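Lyase/mutase (Burkholderia cenocepacia, PDB 4LSB) is a lyase/mutase-type enzyme with a TIM-barrel fold that binds a magnesium ion. Local coordinates at residues G224-S227 with L228-A232; G242-L245 with A246-A249; R276-N279 with R280-A284. All blocks are in the same frame, centred on the assembly; numbering follows the deposited sequence.

Interaction 1 of 3, residues G224-S227 with L228-A232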
loop_
_atom_site.group_PDB
_atom_site.type_symbol
_atom_site.label_atom_id
_atom_site.label_comp_id
_atom_site.label_asym_id
_atom_site.label_seq_id
_atom_site.Cartn_x
_atom_site.Cartn_y
_atom_site.Cartn_z
ATOM N N GLY B 224 3.681 26.188 -1.230
ATOM C CA GLY B 224 3.437 26.351 0.204
ATOM C C GLY B 224 2.150 25.718 0.704
ATOM O O GLY B 224 1.302 25.241 -0.082
ATOM N N LEU B 225 2.001 25.719 2.021
ATOM C CA LEU B 225 0.892 25.041 2.685
ATOM C C LEU B 225 -0.078 26.046 3.289
ATOM O O LEU B 225 0.335 27.072 3.857
ATOM C CB LEU B 225 1.399 24.142 3.813
ATOM C CG LEU B 225 2.032 22.861 3.331
ATOM C CD1 LEU B 225 2.621 22.206 4.541
ATOM C CD2 LEU B 225 1.018 21.980 2.585
ATOM N N LEU B 226 -1.359 25.719 3.182
ATOM C CA LEU B 226 -2.407 26.454 3.856
ATOM C C LEU B 226 -3.279 25.457 4.664
ATOM O O LEU B 226 -3.318 24.270 4.347
ATOM C CB LEU B 226 -3.244 27.207 2.818
ATOM C CG LEU B 226 -2.503 28.327 2.100
ATOM C CD1 LEU B 226 -3.351 28.814 0.924
ATOM C CD2 LEU B 226 -2.097 29.481 3.019
ATOM N N SER B 227 -3.899 25.926 5.739
ATOM C CA SER B 227 -4.731 25.084 6.524
ATOM C C SER B 227 -6.100 25.058 5.884
ATOM O O SER B 227 -6.451 25.896 5.063
ATOM C CB SER B 227 -4.845 25.557 7.963
ATOM O OG SER B 227 -5.532 26.790 8.006
ATOM N N LEU B 228 -6.884 24.097 6.287
ATOM C CA LEU B 228 -8.280 24.028 5.824
ATOM C C LEU B 228 -9.087 25.299 6.168
ATOM O O LEU B 228 -9.887 25.752 5.378
ATOM C CB LEU B 228 -8.964 22.825 6.465
ATOM C CG LEU B 228 -10.389 22.579 5.985
ATOM C CD1 LEU B 228 -10.438 22.239 4.492
ATOM C CD2 LEU B 228 -11.084 21.515 6.856
ATOM N N ASP B 229 -8.858 25.863 7.360
ATOM C CA ASP B 229 -9.510 27.083 7.754
ATOM C C ASP B 229 -9.059 28.263 6.878
ATOM O O ASP B 229 -9.908 29.068 6.486
ATOM C CB ASP B 229 -9.248 27.373 9.246
ATOM C CG ASP B 229 -9.803 28.691 9.693
ATOM O OD1 ASP B 229 -11.011 28.844 9.621
ATOM O OD2 ASP B 229 -9.018 29.581 10.128
ATOM N N GLU B 230 -7.751 28.364 6.568
ATOM C CA GLU B 230 -7.262 29.423 5.675
ATOM C C GLU B 230 -7.917 29.252 4.341
ATOM O O GLU B 230 -8.349 30.201 3.737
ATOM C CB GLU B 230 -5.725 29.440 5.529
ATOM C CG GLU B 230 -5.027 29.970 6.780
ATOM C CD GLU B 230 -3.522 29.701 6.826
ATOM O OE1 GLU B 230 -3.043 28.585 6.511
ATOM O OE2 GLU B 230 -2.800 30.632 7.207
ATOM N N LEU B 231 -7.992 28.021 3.855
ATOM C CA LEU B 231 -8.597 27.790 2.529
ATOM C C LEU B 231 -10.080 28.123 2.529
ATOM O O LEU B 231 -10.563 28.748 1.572
ATOM C CB LEU B 231 -8.294 26.359 2.007
ATOM C CG LEU B 231 -6.791 26.162 1.721
ATOM C CD1 LEU B 231 -6.361 24.723 1.755
ATOM C CD2 LEU B 231 -6.471 26.728 0.388
ATOM N N ALA B 232 -10.790 27.784 3.602
ATOM C CA ALA B 232 -12.184 28.151 3.704
ATOM C C ALA B 232 -12.361 29.695 3.631
ATOM O O ALA B 232 -13.273 30.194 2.974
ATOM C CB ALA B 232 -12.786 27.574 4.997
#
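A capping box opens helix 228-233, with S227 at the N-cap and E230 three residues on, each side chain taking the other residue's backbone N-H. E230 N donates to S227 OG at 3.1 Å, nearly straight at 164°. In return S227 N donates to E230 OE1 at 2.9 Å, also at 164°, on the anti lone pair of that oxygen. With chi1 67°, S227 OG stands between the backbone N and the carbonyl carbon and faces E230 N. Both bonds give backbone N-H groups at the helix start a side-chain acceptor. The helix follows strand 215-218 of the TIM barrel after a loop, and its first full-turn bond runs from L231 N to S227 O at 2.9 Å. Beside the polar box lies an apolar contact: L226 and L231 meet at about a right angle, L226 CD1 resting 3.8 Å from L231 CD2. Both leucines also reach I204 of helix 201-211, while L231 packs on V239 of strand 238-240. The carboxylate of E230 lies across the L226 side chain, with E230 OE1 3.7 Å from L226 CD2.

Interaction 2 of 3, residues G242-L245 with A246-A249; sequences GGAL and ARAA
R247 doubles back along the first turn of helix 244-263, and its guanidinium lies with one face over A244. Two torsions explain the fold-back: CG is anti to the carbonyl carbon, and the chain then bends at chi3 (-68°), which carries the planar end toward the start of the helix. R247 NH2 comes 3.6 Å from A244 CB and R247 CZ lies 4.0 Å from A244 CA, while the aliphatic part passes G243, with R247 CG 3.3 Å from G243 O. That carbonyl is gripped by the backbone of the same arginine: R247 N donates to G243 O at 2.9 Å, in the carbonyl plane. G243 is the N-cap, and the next helical bond joins A248 N to A244 O at 2.8 Å. A water spans the N-cap, donating to G242 O at 2.7 Å and accepting from A246 N at 3.2 Å; G242 itself has positive phi (51°), a conformation that favours glycine. NH1 and NH2 of R247 are both bonded, NH2 to G220 O and NH1 to V273 O of the second subunit. This buried turn follows strand 238-240: L245 packs on P35 and W38 in the loop beyond strand 32-34, whereas A248 meets F268 of the second subunit, placing the helix start between the barrel and the partner chain.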
loop_
_atom_site.group_PDB
_atom_site.type_symbol
_atom_site.label_atom_id
_atom_site.label_comp_id
_atom_site.label_asym_id
_atom_site.label_seq_id
_atom_site.Cartn_x
_atom_site.Cartn_y
_atom_site.Cartn_z
ATOM N N GLY B 242 -3.962 14.595 -3.392
ATOM C CA GLY B 242 -3.316 13.863 -4.467
ATOM C C GLY B 242 -2.555 12.668 -3.885
ATOM O O GLY B 242 -3.108 11.920 -3.060
ATOM N N GLY B 243 -1.323 12.500 -4.331
ATOM C CA GLY B 243 -0.483 11.353 -3.862
ATOM C C GLY B 243 0.239 11.587 -2.540
ATOM O O GLY B 243 1.116 10.798 -2.190
ATOM N N ALA B 244 -0.074 12.665 -1.818
ATOM C CA ALA B 244 0.730 13.026 -0.648
ATOM C C ALA B 244 0.640 12.083 0.501
ATOM O O ALA B 244 1.611 11.943 1.259
ATOM C CB ALA B 244 0.419 14.434 -0.186
ATOM N N LEU B 245 -0.516 11.458 0.691
ATOM C CA LEU B 245 -0.596 10.432 1.730
ATOM C C LEU B 245 0.287 9.221 1.368
ATOM O O LEU B 245 1.014 8.683 2.238
ATOM C CB LEU B 245 -2.019 10.016 2.027
ATOM C CG LEU B 245 -2.825 11.054 2.777
ATOM C CD1 LEU B 245 -4.311 10.717 2.792
ATOM C CD2 LEU B 245 -2.236 11.231 4.181
ATOM N N ALA B 246 0.221 8.779 0.112
ATOM C CA ALA B 246 1.069 7.684 -0.346
ATOM C C ALA B 246 2.543 8.062 -0.171
ATOM O O ALA B 246 3.350 7.242 0.274
ATOM C CB ALA B 246 0.752 7.332 -1.814
ATOM N N ARG B 247 2.892 9.314 -0.448
ATOM C CA ARG B 247 4.256 9.762 -0.316
ATOM C C ARG B 247 4.643 9.924 1.182
ATOM O O ARG B 247 5.767 9.719 1.542
ATOM C CB ARG B 247 4.525 11.024 -1.169
ATOM C CG ARG B 247 4.431 10.795 -2.665
ATOM C CD ARG B 247 4.876 12.003 -3.499
ATOM N NE ARG B 247 3.917 13.128 -3.351
ATOM C CZ ARG B 247 4.063 14.160 -2.538
ATOM N NH1 ARG B 247 5.153 14.312 -1.806
ATOM N NH2 ARG B 247 3.110 15.096 -2.489
ATOM N N ALA B 248 3.712 10.281 2.052
ATOM C CA ALA B 248 3.996 10.253 3.470
ATOM C C ALA B 248 4.361 8.827 3.937
ATOM O O ALA B 248 5.333 8.607 4.698
ATOM C CB ALA B 248 2.829 10.794 4.245
ATOM N N ALA B 249 3.565 7.867 3.521
ATOM C CA ALA B 249 3.801 6.472 3.923
ATOM C C ALA B 249 5.201 6.024 3.418
ATOM O O ALA B 249 6.003 5.397 4.124
ATOM C CB ALA B 249 2.734 5.600 3.327
HETATM O O HOH W 1 -2.272 9.998 -1.379
#

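Interaction 3 of 3, residues R276-N279 with R280-A284; sequences RDIN and RWFAA
The charged contact joins D277 and R280, whose side chains run side by side and point the same way. R280 NH1 donates to D277 OD1 at 3.2 Å in a salt bridge, meeting the anti side of the oxygen 34° out of the carboxylate plane; R280 NH2 adds a weak bond to the same oxygen. Both guanidinium nitrogens meet OD1, and the planes stand 68° apart, so this is not a coplanar two-oxygen pairing. R276 NH1 lies 4.3 Å from R280 NH1, a like-charge approach that D277 probably eases. Two CH-pi contacts involve the aromatic rings. D277 CB sits over the six-membered ring of W281, 4.2 Å from its centroid, with D277 O over the same face, and I278 CG1 lies over the F282 ring, 4.1 Å from its centroid. I278 CG1 is anti to the backbone N (chi1 -172°), which directs that branch to the phenyl face. W281 and F282 both pack on L45 and M48, and I278 meets L250 of the second subunit. Such i to i+3 and i to i+4 pairs are usual along one face of an alpha helix, here helix 275-283, which packs on helix 40-48 and on the second subunit.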
loop_
_atom_site.group_PDB
_atom_site.type_symbol
_atom_site.label_atom_id
_atom_site.label_comp_id
_atom_site.label_asym_id
_atom_site.label_seq_id
_atom_site.Cartn_x
_atom_site.Cartn_y
_atom_site.Cartn_z
ATOM N N ARG B 276 -1.584 -5.432 17.042
ATOM C CA ARG B 276 -2.789 -5.753 17.819
ATOM C C ARG B 276 -4.005 -4.834 17.479
ATOM O O ARG B 276 -5.179 -5.267 17.355
ATOM C CB ARG B 276 -2.382 -5.670 19.306
ATOM C CG ARG B 276 -3.486 -5.874 20.302
ATOM C CD ARG B 276 -2.891 -6.222 21.678
ATOM N NE ARG B 276 -3.915 -6.198 22.710
ATOM C CZ ARG B 276 -4.400 -5.100 23.302
ATOM N NH1 ARG B 276 -3.977 -3.872 22.987
ATOM N NH2 ARG B 276 -5.340 -5.235 24.226
ATOM N N ASP B 277 -3.720 -3.562 17.351
ATOM C CA ASP B 277 -4.725 -2.550 17.054
ATOM C C ASP B 277 -5.299 -2.695 15.626
ATOM O O ASP B 277 -6.553 -2.773 15.432
ATOM C CB ASP B 277 -4.119 -1.153 17.256
ATOM C CG ASP B 277 -3.899 -0.791 18.760
ATOM O OD1 ASP B 277 -4.238 -1.591 19.632
ATOM O OD2 ASP B 277 -3.329 0.267 19.019
ATOM N N ILE B 278 -4.408 -2.791 14.645
ATOM C CA ILE B 278 -4.837 -2.864 13.225
ATOM C C ILE B 278 -5.567 -4.188 12.965
ATOM O O ILE B 278 -6.594 -4.196 12.283
ATOM C CB ILE B 278 -3.674 -2.548 12.212
ATOM C CG1 ILE B 278 -4.245 -2.453 10.807
ATOM C CG2 ILE B 278 -2.534 -3.558 12.286
ATOM C CD1 ILE B 278 -3.388 -1.564 9.961
ATOM N N ASN B 279 -5.108 -5.301 13.554
ATOM C CA ASN B 279 -5.892 -6.524 13.465
ATOM C C ASN B 279 -7.278 -6.434 14.088
ATOM O O ASN B 279 -8.213 -7.005 13.549
ATOM C CB ASN B 279 -5.150 -7.735 14.015
ATOM C CG ASN B 279 -4.061 -8.183 13.081
ATOM O OD1 ASN B 279 -4.288 -8.384 11.908
ATOM N ND2 ASN B 279 -2.871 -8.347 13.606
ATOM N N ARG B 280 -7.395 -5.708 15.196
ATOM C CA ARG B 280 -8.704 -5.480 15.826
ATOM C C ARG B 280 -9.577 -4.625 14.922
ATOM O O ARG B 280 -10.702 -4.997 14.605
ATOM C CB ARG B 280 -8.552 -4.811 17.221
ATOM C CG ARG B 280 -9.902 -4.517 17.920
ATOM C CD ARG B 280 -9.759 -3.903 19.322
ATOM N NE ARG B 280 -9.159 -2.563 19.301
ATOM C CZ ARG B 280 -7.894 -2.239 19.641
ATOM N NH1 ARG B 280 -7.001 -3.142 20.080
ATOM N NH2 ARG B 280 -7.516 -0.959 19.551
ATOM N N TRP B 281 -9.063 -3.480 14.497
ATOM C CA TRP B 281 -9.838 -2.613 13.610
ATOM C C TRP B 281 -10.313 -3.332 12.315
ATOM O O TRP B 281 -11.467 -3.254 11.961
ATOM C CB TRP B 281 -9.081 -1.382 13.194
ATOM C CG TRP B 281 -8.501 -0.576 14.247
ATOM C CD1 TRP B 281 -8.987 -0.368 15.497
ATOM C CD2 TRP B 281 -7.326 0.197 14.138
ATOM N NE1 TRP B 281 -8.152 0.471 16.192
ATOM C CE2 TRP B 281 -7.117 0.824 15.373
ATOM C CE3 TRP B 281 -6.395 0.399 13.115
ATOM C CZ2 TRP B 281 -6.046 1.653 15.609
ATOM C CZ3 TRP B 281 -5.321 1.212 13.362
ATOM C CH2 TRP B 281 -5.151 1.836 14.587
ATOM N N PHE B 282 -9.416 -4.046 11.622
ATOM C CA PHE B 282 -9.806 -4.674 10.369
ATOM C C PHE B 282 -10.659 -5.916 10.535
ATOM O O PHE B 282 -11.292 -6.334 9.570
ATOM C CB PHE B 282 -8.570 -4.970 9.487
ATOM C CG PHE B 282 -7.951 -3.732 8.845
ATOM C CD1 PHE B 282 -8.520 -2.460 8.992
ATOM C CD2 PHE B 282 -6.837 -3.834 8.065
ATOM C CE1 PHE B 282 -7.959 -1.339 8.376
ATOM C CE2 PHE B 282 -6.281 -2.711 7.443
ATOM C CZ PHE B 282 -6.832 -1.473 7.604
ATOM N N ALA B 283 -10.671 -6.507 11.742
ATOM C CA ALA B 283 -11.618 -7.558 12.082
ATOM C C ALA B 283 -13.080 -7.078 12.119
ATOM O O ALA B 283 -14.007 -7.853 11.899
ATOM C CB ALA B 283 -11.236 -8.199 13.432
ATOM N N ALA B 284 -13.310 -5.795 12.339
ATOM C CA ALA B 284 -14.680 -5.284 12.365
ATOM C C ALA B 284 -15.338 -5.379 10.986
ATOM O O ALA B 284 -14.682 -5.304 9.970
ATOM C CB ALA B 284 -14.684 -3.856 12.854
#

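From the N terminus onward the three contacts come strictly in series, with none nested in or crossing another. Interaction 1 closes the loop after strand 215-218 onto helix 228-233. Strand 238-240 then leads to interaction 2, the opening turn of helix 244-263, whose centre lies about 18 Å from that of interaction 1. The chain runs out along this helix and returns through a connection to helix 275-283, where interaction 3 lies, centre to centre about 23 Å from interaction 2 and 33 Å from interaction 1. No two of them touch. All three reach the second subunit, so the late helices of the barrel, and helix 275-283 after them, lie against the partner chain.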